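Local coordinates for protein Myo-inositol 2-dehydrogenase (Thermotoga maritima, PDB 3EZY) that catalyses the NAD(+)-dependent oxidation of myo-inositol to scyllo-inosose and so probably serves in the breakdown of myo-inositol, at residues A[177-182]-A[306-311]; A[161-166]-A[202-207]; A[29-34]-A[63-68]. All blocks are in the same frame, centred on the assembly; numbering follows the deposited sequence.

In the fold
Interaction 3 lies inside the NAD-binding Rossmann domain of this Gfo/Idh/MocA enzyme, where strand 27-33 meets the loop leading into strand 67-70; strand 27-33 runs on to D34 near the glycine-rich loop, and an acid at this strand end commonly meets the NAD ribose in relatives. Interaction 2 joins two short helices, one of which touches K95, the lysine of the family's EKP motif, probably near the active site. Interaction 1 ties helix 174-185 to helix 306-325. Interaction 3 closes before the others open, whereas the segments of 1 and 2 alternate along the chain. No two touch: centres lie about 24 Å (1 and 2), 27 Å (1 and 3) and 34 Å (2 and 3) apart.

Interaction 1: A[177-182]-A[306-311]; sequences DFDMAR and GEDGKM
R182 reaches from helix 174-185 to D308 and M311 of helix 306-325, and each partner takes a different part of its guanidinium. D308 OD1 lies at the edge, almost in the guanidinium plane, and receives NH1 at 3.0 Å in a nearly straight salt bridge (N-H...O 171°). NH1 approaches on the anti side of the carboxylate, whose plane is turned obliquely to the guanidinium. M311 lies over one face, displaced toward its rim, with CB 3.7 Å from R182 NE, and its chain runs at about a right angle to the arginine. A bend at chi3 (61°) turns the end of R182 so that both contacts can form.

A water joins both segments, donating to D179 OD1 and D308 O and accepting from R182 NH1. D179 OD1 and D308 OD1 are 4.6 Å apart, like charges probably offset by R182 and by R125, which pairs with D179. R182 NH2 also bridges to E188; D308 OD2 accepts from S305 N, just before helix 306-325.

The axes of 177-182 and 306-311 are inclined at 119° and come no nearer than 9.8 Å. Beside them F178 packs between strand 212-219 and L315 and A319 of helix 306-325, while K310 leans on helix 101-114.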
loop_
_atom_site.group_PDB
_atom_site.type_symbol
_atom_site.label_atom_id
_atom_site.label_comp_id
_atom_site.label_asym_id
_atom_site.label_seq_id
_atom_site.Cartn_x
_atom_site.Cartn_y
_atom_site.Cartn_z
ATOM N N ASP A 177 13.456 19.305 12.235
ATOM C CA ASP A 177 13.796 18.937 10.834
ATOM C C ASP A 177 15.241 19.278 10.468
ATOM O O ASP A 177 15.892 18.507 9.788
ATOM C CB ASP A 177 12.791 19.594 9.890
ATOM C CG ASP A 177 11.380 19.268 10.300
ATOM O OD1 ASP A 177 11.155 18.035 10.505
ATOM O OD2 ASP A 177 10.523 20.201 10.465
ATOM N N PHE A 178 15.759 20.400 10.966
ATOM C CA PHE A 178 17.174 20.711 10.750
ATOM C C PHE A 178 18.061 19.661 11.443
ATOM O O PHE A 178 19.044 19.223 10.871
ATOM C CB PHE A 178 17.520 22.089 11.318
ATOM C CG PHE A 178 16.882 23.239 10.609
ATOM C CD1 PHE A 178 16.949 23.364 9.225
ATOM C CD2 PHE A 178 16.232 24.234 11.345
ATOM C CE1 PHE A 178 16.406 24.500 8.576
ATOM C CE2 PHE A 178 15.672 25.342 10.736
ATOM C CZ PHE A 178 15.754 25.480 9.313
ATOM N N ASP A 179 17.725 19.270 12.677
ATOM C CA ASP A 179 18.495 18.244 13.354
ATOM C C ASP A 179 18.358 16.922 12.576
ATOM O O ASP A 179 19.353 16.199 12.351
ATOM C CB ASP A 179 18.025 18.046 14.813
ATOM C CG ASP A 179 18.803 16.936 15.517
ATOM O OD1 ASP A 179 20.024 17.146 15.811
ATOM O OD2 ASP A 179 18.235 15.815 15.684
ATOM N N MET A 180 17.131 16.607 12.153
ATOM C CA MET A 180 16.920 15.334 11.449
ATOM C C MET A 180 17.765 15.282 10.155
ATOM O O MET A 180 18.383 14.230 9.791
ATOM C CB MET A 180 15.434 15.140 11.146
ATOM C CG MET A 180 15.044 13.732 10.653
ATOM S SD MET A 180 15.466 12.249 11.622
ATOM C CE MET A 180 15.028 12.901 13.240
ATOM N N ALA A 181 17.786 16.414 9.466
ATOM C CA ALA A 181 18.588 16.544 8.265
ATOM C C ALA A 181 20.044 16.186 8.475
ATOM O O ALA A 181 20.619 15.452 7.672
ATOM C CB ALA A 181 18.453 17.985 7.671
ATOM N N ARG A 182 20.664 16.757 9.515
ATOM C CA ARG A 182 22.058 16.511 9.828
ATOM C C ARG A 182 22.229 15.050 10.232
ATOM O O ARG A 182 23.168 14.401 9.810
ATOM C CB ARG A 182 22.526 17.397 10.998
ATOM C CG ARG A 182 22.525 18.891 10.634
ATOM C CD ARG A 182 23.035 19.754 11.810
ATOM N NE ARG A 182 24.409 19.429 12.175
ATOM C CZ ARG A 182 24.792 18.831 13.299
ATOM N NH1 ARG A 182 23.899 18.455 14.209
ATOM N NH2 ARG A 182 26.097 18.599 13.504
ATOM N N GLY A 306 25.257 18.979 23.029
ATOM C CA GLY A 306 24.903 20.379 23.076
ATOM C C GLY A 306 25.148 21.035 21.747
ATOM O O GLY A 306 24.401 21.909 21.302
ATOM N N GLU A 307 26.227 20.609 21.120
ATOM C CA GLU A 307 26.600 21.060 19.796
ATOM C C GLU A 307 25.506 20.768 18.737
ATOM O O GLU A 307 25.264 21.595 17.864
ATOM C CB GLU A 307 27.946 20.416 19.417
ATOM C CG GLU A 307 29.156 20.991 20.211
ATOM C CD GLU A 307 29.366 20.415 21.675
ATOM O OE1 GLU A 307 30.327 20.897 22.317
ATOM O OE2 GLU A 307 28.638 19.502 22.191
ATOM N N ASP A 308 24.824 19.619 18.841
ATOM C CA ASP A 308 23.655 19.338 17.986
ATOM C C ASP A 308 22.566 20.396 18.201
ATOM O O ASP A 308 22.012 20.902 17.247
ATOM C CB ASP A 308 23.080 17.922 18.268
ATOM C CG ASP A 308 24.008 16.787 17.797
ATOM O OD1 ASP A 308 24.576 16.874 16.702
ATOM O OD2 ASP A 308 24.131 15.770 18.499
ATOM N N GLY A 309 22.272 20.723 19.464
ATOM C CA GLY A 309 21.355 21.808 19.816
ATOM C C GLY A 309 21.804 23.125 19.178
ATOM O O GLY A 309 21.007 23.840 18.589
ATOM N N LYS A 310 23.085 23.449 19.283
ATOM C CA LYS A 310 23.593 24.688 18.681
ATOM C C LYS A 310 23.417 24.770 17.144
ATOM O O LYS A 310 22.984 25.799 16.588
ATOM C CB LYS A 310 25.080 24.861 19.026
ATOM C CG LYS A 310 25.638 26.213 18.622
ATOM C CD LYS A 310 27.060 26.373 19.152
ATOM C CE LYS A 310 27.773 27.586 18.551
ATOM N NZ LYS A 310 29.227 27.523 18.960
ATOM N N MET A 311 23.784 23.705 16.447
ATOM C CA MET A 311 23.689 23.711 14.975
ATOM C C MET A 311 22.247 23.888 14.483
ATOM O O MET A 311 21.967 24.643 13.540
ATOM C CB MET A 311 24.284 22.430 14.403
ATOM C CG MET A 311 25.804 22.257 14.676
ATOM S SD MET A 311 26.817 23.602 13.915
ATOM C CE MET A 311 25.860 23.943 12.372
HETATM O O HOH W 1 21.383 19.291 14.931
#

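Interaction 2: A[161-166]-A[202-207]; sequences DYIRVS and EEIGKA
I163 and I204 meet through their longer branches, and the torsions of both residues explain how. In each, CG1 stands anti to the carbonyl carbon (chi1 -69° in I163, similar in I204), and the second torsion is extended, which sends CD1 outward from its helix. The two branches then cross at about a right angle. The terminal methyl CD1 of I163 sits against I204 CG1 at 3.5 Å, with I204 CD1 second at 4.0 Å from the same methyl, so one branch end rests on the middle of the other. This isoleucine pair is purely apolar, and both residues are buried.

A second, looser pairing lies toward the solvent. The aliphatic part of R164 passes A207, with CG 4.3 Å from A207 CB. Because its middle torsions are extended (chi2 -169°, chi3 170°), the chain carries the guanidinium on toward the other helix. There NH2 gives a hydrogen bond to a water, which in turn donates to both E203 O and E203 OE1. The arginine thus reaches the glutamate through water, while its NH1 faces D161 OD1 in a long ion pair within its own segment.

Local bonds tie each segment to itself. The I163 carbonyl takes two donors, S166 OG at 2.6 Å and S166 N, and OG also bonds to G168 N. In 202-207, K206 NZ meets E203 OE2 at 3.1 Å from the syn side, tilted out of the carboxylate plane, while OE1 takes the water.

Both isoleucines also touch D209, and I163 touches P158. Helix 160-164 follows strand 145-153, whereas helix 202-206 sits in the connection between the antiparallel neighbours 189-197 and 212-219; the contact therefore packs two excursions from one mixed sheet against each other.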
loop_
_atom_site.group_PDB
_atom_site.type_symbol
_atom_site.label_atom_id
_atom_site.label_comp_id
_atom_site.label_asym_id
_atom_site.label_seq_id
_atom_site.Cartn_x
_atom_site.Cartn_y
_atom_site.Cartn_z
ATOM N N ASP A 161 -0.343 32.833 22.619
ATOM C CA ASP A 161 0.577 33.267 23.680
ATOM C C ASP A 161 1.940 32.634 23.468
ATOM O O ASP A 161 2.981 33.258 23.614
ATOM C CB ASP A 161 0.074 32.741 25.027
ATOM C CG ASP A 161 -1.114 33.501 25.543
ATOM O OD1 ASP A 161 -1.619 34.400 24.808
ATOM O OD2 ASP A 161 -1.533 33.193 26.695
ATOM N N TYR A 162 1.908 31.341 23.209
ATOM C CA TYR A 162 3.120 30.581 23.073
ATOM C C TYR A 162 3.824 30.995 21.771
ATOM O O TYR A 162 5.047 31.162 21.727
ATOM C CB TYR A 162 2.794 29.066 23.134
ATOM C CG TYR A 162 3.984 28.198 22.785
ATOM C CD1 TYR A 162 4.858 27.790 23.772
ATOM C CD2 TYR A 162 4.264 27.851 21.463
ATOM C CE1 TYR A 162 5.964 27.022 23.466
ATOM C CE2 TYR A 162 5.388 27.056 21.139
ATOM C CZ TYR A 162 6.219 26.661 22.147
ATOM O OH TYR A 162 7.332 25.903 21.901
ATOM N N ILE A 163 3.050 31.192 20.712
ATOM C CA ILE A 163 3.635 31.511 19.414
ATOM C C ILE A 163 4.470 32.797 19.501
ATOM O O ILE A 163 5.596 32.856 18.993
ATOM C CB ILE A 163 2.577 31.575 18.295
ATOM C CG1 ILE A 163 2.036 30.159 18.013
ATOM C CG2 ILE A 163 3.156 32.175 17.001
ATOM C CD1 ILE A 163 1.177 30.073 16.725
ATOM N N ARG A 164 3.931 33.802 20.191
ATOM C CA ARG A 164 4.660 35.053 20.396
ATOM C C ARG A 164 6.017 34.910 21.044
ATOM O O ARG A 164 6.882 35.724 20.798
ATOM C CB ARG A 164 3.828 36.006 21.250
ATOM C CG ARG A 164 2.496 36.256 20.652
ATOM C CD ARG A 164 1.800 37.379 21.359
ATOM N NE ARG A 164 0.622 37.714 20.587
ATOM C CZ ARG A 164 -0.585 37.245 20.847
ATOM N NH1 ARG A 164 -0.779 36.442 21.889
ATOM N NH2 ARG A 164 -1.599 37.606 20.081
ATOM N N VAL A 165 6.218 33.913 21.895
ATOM C CA VAL A 165 7.512 33.793 22.547
ATOM C C VAL A 165 8.380 32.646 21.996
ATOM O O VAL A 165 9.416 32.298 22.556
ATOM C CB VAL A 165 7.367 33.746 24.078
ATOM C CG1 VAL A 165 6.779 35.088 24.593
ATOM C CG2 VAL A 165 6.466 32.607 24.502
ATOM N N SER A 166 7.990 32.112 20.839
ATOM C CA SER A 166 8.544 30.854 20.382
ATOM C C SER A 166 9.735 31.052 19.490
ATOM O O SER A 166 10.426 30.089 19.179
ATOM C CB SER A 166 7.481 30.099 19.575
ATOM O OG SER A 166 7.171 30.832 18.391
ATOM N N GLU A 202 -4.776 33.973 10.516
ATOM C CA GLU A 202 -4.301 35.359 10.385
ATOM C C GLU A 202 -3.639 35.898 11.671
ATOM O O GLU A 202 -2.764 36.759 11.597
ATOM C CB GLU A 202 -5.439 36.283 9.930
ATOM C CG GLU A 202 -6.400 36.592 11.068
ATOM C CD GLU A 202 -7.544 37.513 10.639
ATOM O OE1 GLU A 202 -8.578 37.523 11.349
ATOM O OE2 GLU A 202 -7.409 38.197 9.585
ATOM N N GLU A 203 -4.017 35.373 12.836
ATOM C CA GLU A 203 -3.397 35.796 14.109
ATOM C C GLU A 203 -1.904 35.477 14.188
ATOM O O GLU A 203 -1.115 36.265 14.726
ATOM C CB GLU A 203 -4.125 35.206 15.320
ATOM C CG GLU A 203 -5.534 35.785 15.575
ATOM C CD GLU A 203 -5.537 37.309 15.832
ATOM O OE1 GLU A 203 -4.719 37.825 16.654
ATOM O OE2 GLU A 203 -6.366 37.998 15.187
ATOM N N ILE A 204 -1.510 34.326 13.634
ATOM C CA ILE A 204 -0.118 33.961 13.561
ATOM C C ILE A 204 0.613 35.015 12.748
ATOM O O ILE A 204 1.725 35.415 13.092
ATOM C CB ILE A 204 0.034 32.501 13.006
ATOM C CG1 ILE A 204 -0.571 31.516 14.022
ATOM C CG2 ILE A 204 1.464 32.151 12.676
ATOM C CD1 ILE A 204 -1.002 30.196 13.421
ATOM N N GLY A 205 -0.009 35.474 11.671
ATOM C CA GLY A 205 0.607 36.499 10.817
ATOM C C GLY A 205 0.765 37.829 11.533
ATOM O O GLY A 205 1.801 38.494 11.429
ATOM N N LYS A 206 -0.271 38.193 12.287
ATOM C CA LYS A 206 -0.297 39.441 13.044
ATOM C C LYS A 206 0.750 39.410 14.150
ATOM O O LYS A 206 1.365 40.430 14.482
ATOM C CB LYS A 206 -1.717 39.706 13.557
ATOM C CG LYS A 206 -2.618 40.200 12.426
ATOM C CD LYS A 206 -4.104 39.891 12.646
ATOM C CE LYS A 206 -4.595 40.459 13.965
ATOM N NZ LYS A 206 -6.063 40.812 13.943
ATOM N N ALA A 207 1.015 38.215 14.668
ATOM C CA ALA A 207 2.088 38.053 15.630
ATOM C C ALA A 207 3.474 38.047 15.000
ATOM O O ALA A 207 4.461 37.821 15.703
ATOM C CB ALA A 207 1.865 36.789 16.461
HETATM O O HOH W 2 -1.719 37.971 17.155
#

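Interaction 3: A[29-34]-A[63-68]; sequences LYAISD and PNVDAV
Y30 of strand 27-33 packs against N64 and V65, which lie in the loop between helix 56-61 and strand 67-70 of the Rossmann fold. In the parallel sheet strand 3-8 runs between these two strands, so the contact spans the central strand, and side chains rather than backbones do the joining. Bonds from D62 OD1, which accepts from N64 N, and from K89 NZ, which donates to V65 O, hold the loop backbone.

The apolar part involves V65. Its CG2 methyl approaches the Y30 ring obliquely, 3.9 Å from CD2, and also reaches A31 CB at 4.3 Å. Two consecutive residues of one strand can share this partner because the backbone of Y30 leaves the extended conformation, and both Y30 and A31 point toward the loop. With CG of Y30 opposite its backbone N (chi1 171°), the ring is directed to N64 and V65. L59 of helix 56-61 also touches A31, while Y30 rests further on R4, K51 and D62.

A CH-pi contact adds to this packing. N64 CB stands over a face of the tyrosine ring, 3.8 Å from its centroid, displaced toward CZ and the hydroxyl. The amide beyond it is turned steeply to the ring, by 72°, so the two flat groups do not stack.

The polar link across the contact runs from N64 to the tyrosine. ND2 donates to Y30 OH in a bond that is both short, at 2.6 Å, and bent (N-H...O 141°), with the oxygen tilted out of the amide plane.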
loop_
_atom_site.group_PDB
_atom_site.type_symbol
_atom_site.label_atom_id
_atom_site.label_comp_id
_atom_site.label_asym_id
_atom_site.label_seq_id
_atom_site.Cartn_x
_atom_site.Cartn_y
_atom_site.Cartn_z
ATOM N N LEU A 29 12.771 7.578 39.398
ATOM C CA LEU A 29 12.280 8.926 39.619
ATOM C C LEU A 29 12.379 9.239 41.113
ATOM O O LEU A 29 11.575 8.754 41.891
ATOM C CB LEU A 29 10.824 9.026 39.202
ATOM C CG LEU A 29 10.187 10.415 39.359
ATOM C CD1 LEU A 29 10.914 11.481 38.513
ATOM C CD2 LEU A 29 8.766 10.301 38.923
ATOM N N TYR A 30 13.356 10.061 41.488
ATOM C CA TYR A 30 13.602 10.358 42.893
ATOM C C TYR A 30 12.996 11.686 43.296
ATOM O O TYR A 30 12.548 11.838 44.437
ATOM C CB TYR A 30 15.103 10.360 43.195
ATOM C CG TYR A 30 15.453 10.869 44.573
ATOM C CD1 TYR A 30 15.394 10.033 45.673
ATOM C CD2 TYR A 30 15.839 12.182 44.776
ATOM C CE1 TYR A 30 15.707 10.484 46.935
ATOM C CE2 TYR A 30 16.150 12.645 46.033
ATOM C CZ TYR A 30 16.088 11.787 47.107
ATOM O OH TYR A 30 16.413 12.237 48.377
ATOM N N ALA A 31 13.042 12.664 42.396
ATOM C CA ALA A 31 12.561 14.015 42.720
ATOM C C ALA A 31 11.859 14.668 41.551
ATOM O O ALA A 31 12.217 14.459 40.400
ATOM C CB ALA A 31 13.719 14.916 43.190
ATOM N N ILE A 32 10.870 15.492 41.865
ATOM C CA ILE A 32 10.224 16.299 40.858
ATOM C C ILE A 32 10.176 17.743 41.324
ATOM O O ILE A 32 10.250 18.032 42.535
ATOM C CB ILE A 32 8.778 15.793 40.547
ATOM C CG1 ILE A 32 7.924 15.674 41.846
ATOM C CG2 ILE A 32 8.828 14.511 39.740
ATOM C CD1 ILE A 32 6.456 15.386 41.584
ATOM N N SER A 33 10.062 18.658 40.375
ATOM C CA SER A 33 9.969 20.058 40.721
ATOM C C SER A 33 9.060 20.701 39.695
ATOM O O SER A 33 9.105 20.344 38.512
ATOM C CB SER A 33 11.343 20.745 40.705
ATOM O OG SER A 33 11.221 22.151 40.863
ATOM N N ASP A 34 8.227 21.629 40.162
ATOM C CA ASP A 34 7.378 22.383 39.274
ATOM C C ASP A 34 6.946 23.580 40.101
ATOM O O ASP A 34 6.844 23.486 41.318
ATOM C CB ASP A 34 6.170 21.543 38.827
ATOM C CG ASP A 34 5.357 22.215 37.716
ATOM O OD1 ASP A 34 4.402 22.967 38.016
ATOM O OD2 ASP A 34 5.617 21.952 36.534
ATOM N N PRO A 63 21.769 15.920 47.088
ATOM C CA PRO A 63 22.887 15.038 46.805
ATOM C C PRO A 63 22.475 13.685 46.335
ATOM O O PRO A 63 23.300 12.969 45.825
ATOM C CB PRO A 63 23.609 14.918 48.163
ATOM C CG PRO A 63 22.569 15.301 49.168
ATOM C CD PRO A 63 21.810 16.393 48.485
ATOM N N ASN A 64 21.214 13.317 46.497
ATOM C CA ASN A 64 20.777 12.013 46.069
ATOM C C ASN A 64 20.535 12.032 44.549
ATOM O O ASN A 64 20.481 10.989 43.916
ATOM C CB ASN A 64 19.469 11.632 46.799
ATOM C CG ASN A 64 19.691 11.294 48.264
ATOM O OD1 ASN A 64 20.636 10.599 48.586
ATOM N ND2 ASN A 64 18.820 11.771 49.140
ATOM N N VAL A 65 20.357 13.221 43.988
ATOM C CA VAL A 65 20.054 13.354 42.538
ATOM C C VAL A 65 21.299 13.202 41.653
ATOM O O VAL A 65 22.209 13.990 41.741
ATOM C CB VAL A 65 19.372 14.718 42.234
ATOM C CG1 VAL A 65 19.248 14.956 40.692
ATOM C CG2 VAL A 65 17.990 14.807 42.909
ATOM N N ASP A 66 21.334 12.185 40.796
ATOM C CA ASP A 66 22.539 11.901 39.974
ATOM C C ASP A 66 22.515 12.618 38.591
ATOM O O ASP A 66 23.561 12.978 38.025
ATOM C CB ASP A 66 22.670 10.388 39.762
ATOM C CG ASP A 66 22.808 9.635 41.066
ATOM O OD1 ASP A 66 23.682 10.063 41.854
ATOM O OD2 ASP A 66 22.066 8.641 41.309
ATOM N N ALA A 67 21.307 12.829 38.068
ATOM C CA ALA A 67 21.123 13.397 36.739
ATOM C C ALA A 67 19.777 14.098 36.727
ATOM O O ALA A 67 18.877 13.764 37.487
ATOM C CB ALA A 67 21.190 12.275 35.671
ATOM N N VAL A 68 19.651 15.114 35.894
ATOM C CA VAL A 68 18.484 15.967 35.918
ATOM C C VAL A 68 17.890 16.087 34.519
ATOM O O VAL A 68 18.631 16.251 33.540
ATOM C CB VAL A 68 18.898 17.378 36.387
ATOM C CG1 VAL A 68 17.719 18.317 36.386
ATOM C CG2 VAL A 68 19.519 17.324 37.788
#